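PDB 3U0A: acyl-CoA thioesterase II TesB2 from Mycobacterium marinum, which hydrolyses acyl-CoA thioesters, probably fatty acyl-CoAs, to free acids and coenzyme A, as an acyl-CoA thioesterase II of the C/M/P thioester hydrolase family. Local coordinates for the interface of chains A and B. Coordinates in Å, arbitrary orientation; residue numbers count along the deposited sequence, not the author numbering. Chains: chain A/B, Acyl-CoA thioesterase II TesB2.

The interface of chains A and B. Residues chain A 209, 245-247, 249-251, 274; chain B 116-119, 229.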
loop_
_atom_site.group_PDB
_atom_site.type_symbol
_atom_site.label_atom_id
_atom_site.label_comp_id
_atom_site.label_asym_id
_atom_site.label_seq_id
_atom_site.Cartn_x
_atom_site.Cartn_y
_atom_site.Cartn_z
ATOM N N HIS A 209 3.419 23.176 4.663
ATOM C CA HIS A 209 2.177 23.599 5.298
ATOM C C HIS A 209 2.419 24.032 6.680
ATOM O O HIS A 209 1.569 23.912 7.512
ATOM C CB HIS A 209 1.214 22.438 5.335
ATOM C CG HIS A 209 0.775 21.988 3.988
ATOM N ND1 HIS A 209 0.206 22.819 3.108
ATOM C CD2 HIS A 209 0.820 20.751 3.391
ATOM C CE1 HIS A 209 -0.072 22.162 1.990
ATOM N NE2 HIS A 209 0.302 20.885 2.161
ATOM N N SER A 245 0.492 14.015 -2.563
ATOM C CA SER A 245 -0.834 14.632 -2.642
ATOM C C SER A 245 -1.423 14.836 -1.273
ATOM O O SER A 245 -1.169 14.073 -0.387
ATOM C CB SER A 245 -1.764 13.750 -3.494
ATOM O OG SER A 245 -2.970 14.384 -3.799
ATOM N N ALA A 246 -2.188 15.896 -1.105
ATOM C CA ALA A 246 -3.080 16.006 0.033
ATOM C C ALA A 246 -4.334 16.751 -0.404
ATOM O O ALA A 246 -4.269 17.568 -1.300
ATOM C CB ALA A 246 -2.399 16.720 1.173
ATOM N N GLY A 247 -5.448 16.491 0.285
ATOM C CA GLY A 247 -6.769 17.031 -0.054
ATOM C C GLY A 247 -7.866 16.303 0.708
ATOM O O GLY A 247 -7.670 15.188 1.217
ATOM N N GLY A 249 -9.071 16.565 3.520
ATOM C CA GLY A 249 -8.764 16.262 4.900
ATOM C C GLY A 249 -7.762 15.138 5.055
ATOM O O GLY A 249 -7.569 14.607 6.151
ATOM N N ARG A 250 -7.115 14.767 3.959
ATOM C CA ARG A 250 -6.219 13.624 3.976
ATOM C C ARG A 250 -4.928 14.041 3.332
ATOM O O ARG A 250 -4.868 15.079 2.691
ATOM C CB ARG A 250 -6.830 12.389 3.238
ATOM C CG ARG A 250 -8.197 11.988 3.735
ATOM C CD ARG A 250 -8.680 10.619 3.226
ATOM N NE ARG A 250 -8.552 10.448 1.792
ATOM C CZ ARG A 250 -9.246 11.093 0.870
ATOM N NH1 ARG A 250 -10.149 11.988 1.186
ATOM N NH2 ARG A 250 -8.992 10.855 -0.385
ATOM N N ALA A 251 -3.909 13.213 3.518
ATOM C CA ALA A 251 -2.627 13.394 2.885
ATOM C C ALA A 251 -2.090 12.009 2.641
ATOM O O ALA A 251 -2.191 11.155 3.490
ATOM C CB ALA A 251 -1.682 14.188 3.772
ATOM N N THR A 274 -5.433 14.792 7.743
ATOM C CA THR A 274 -4.837 16.105 7.845
ATOM C C THR A 274 -5.951 17.096 7.575
ATOM O O THR A 274 -6.029 17.718 6.516
ATOM C CB THR A 274 -3.643 16.295 6.908
ATOM O OG1 THR A 274 -4.042 15.982 5.593
ATOM C CG2 THR A 274 -2.457 15.423 7.300
ATOM N N GLY B 116 -9.096 20.096 4.176
ATOM C CA GLY B 116 -7.739 19.974 4.718
ATOM C C GLY B 116 -6.657 20.692 3.928
ATOM O O GLY B 116 -6.952 21.571 3.124
ATOM N N ILE B 117 -5.400 20.331 4.157
ATOM C CA ILE B 117 -4.268 20.852 3.369
ATOM C C ILE B 117 -4.345 20.321 1.925
ATOM O O ILE B 117 -5.009 19.286 1.662
ATOM C CB ILE B 117 -2.886 20.522 3.995
ATOM C CG1 ILE B 117 -2.761 19.027 4.319
ATOM C CG2 ILE B 117 -2.670 21.350 5.244
ATOM C CD1 ILE B 117 -1.350 18.517 4.402
ATOM N N SER B 118 -3.716 21.067 1.006
ATOM C CA SER B 118 -3.776 20.767 -0.421
ATOM C C SER B 118 -2.439 20.798 -1.048
ATOM O O SER B 118 -1.768 21.784 -0.929
ATOM C CB SER B 118 -4.589 21.824 -1.164
ATOM O OG SER B 118 -5.918 21.477 -1.067
ATOM N N HIS B 119 -2.072 19.753 -1.750
ATOM C CA HIS B 119 -0.966 19.828 -2.663
ATOM C C HIS B 119 -0.994 18.674 -3.645
ATOM O O HIS B 119 -1.784 17.754 -3.508
ATOM C CB HIS B 119 0.366 19.921 -1.900
ATOM C CG HIS B 119 0.645 18.760 -0.993
ATOM N ND1 HIS B 119 0.687 18.886 0.349
ATOM C CD2 HIS B 119 0.936 17.421 -1.273
ATOM C CE1 HIS B 119 0.972 17.685 0.906
ATOM N NE2 HIS B 119 1.121 16.789 -0.084
ATOM N N ARG B 229 -9.160 12.135 -6.375
ATOM C CA ARG B 229 -9.847 13.160 -7.168
ATOM C C ARG B 229 -10.778 12.542 -8.202
ATOM O O ARG B 229 -10.582 11.382 -8.618
ATOM C CB ARG B 229 -8.837 14.046 -7.896
ATOM C CG ARG B 229 -8.111 14.991 -6.983
ATOM C CD ARG B 229 -7.048 15.823 -7.694
ATOM N NE ARG B 229 -6.165 16.470 -6.711
ATOM C CZ ARG B 229 -5.112 15.902 -6.096
ATOM N NH1 ARG B 229 -4.733 14.653 -6.343
ATOM N NH2 ARG B 229 -4.418 16.599 -5.216
HETATM O O HOH W 1 -6.312 17.310 3.160
#
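An antiparallel beta bridge joins A:Ala246, near the end of strand 237-247, to B:His119 of the short strand 119-120, in an enzyme of the C/M/P thioester hydrolase family. The protein is a homotetramer, and this patch, repeated with the chains exchanged, belongs to a two-fold interface that may be one of those in the tetramer. It illustrates how a short segment of one subunit can pair with a partner's strand through a beta bridge while its side chains pack against that partner and may help to set the register. A:Ala246 N donates to B:His119 O at 3.1 Å, and B:His119 N returns the bond to A:Ala246 O.

The imidazole of B:His119 lies alongside the backbone of A:Ser245 and A:Ala246. Its CG lies between the backbone N and the carbonyl carbon (chi1 60°), which brings the imidazole against the strand of chain A, with the methyl CB of A:Ala246 over one face, offset toward the rim and 3.5 Å above the plane. The ring's ND1 meets NE2 of A:His209 at 2.7 Å in a fairly straight hydrogen bond (159° at H). Which imidazole donates is not decided; one nitrogen must carry the proton and the other accept it. B:His119 ND1 lies in the plane of the A:His209 ring, at its edge.

B:Ile117 caps a face of that same A:His209 ring: CB sits over its centre, 3.6 Å above the plane, while CG2 reaches toward CG and ND1 and CD1 toward CD2. On another flank, CG1 of B:Ile117 meets A:Thr274 OG1 at 3.5 Å, the two side chains crossing nearly at right angles. The carbonyl O of B:Ile117 is joined through a water to A:Arg250 O, the water lying 2.8 Å from B:Ile117 O.

Beyond the bridge, the extended side chain of B:Arg229 approaches end-on, and NH1 and NH2 both grip the hydroxyl OG of A:Ser245, at 3.1 and 3.0 Å. That oxygen lies 17° out of the guanidinium plane.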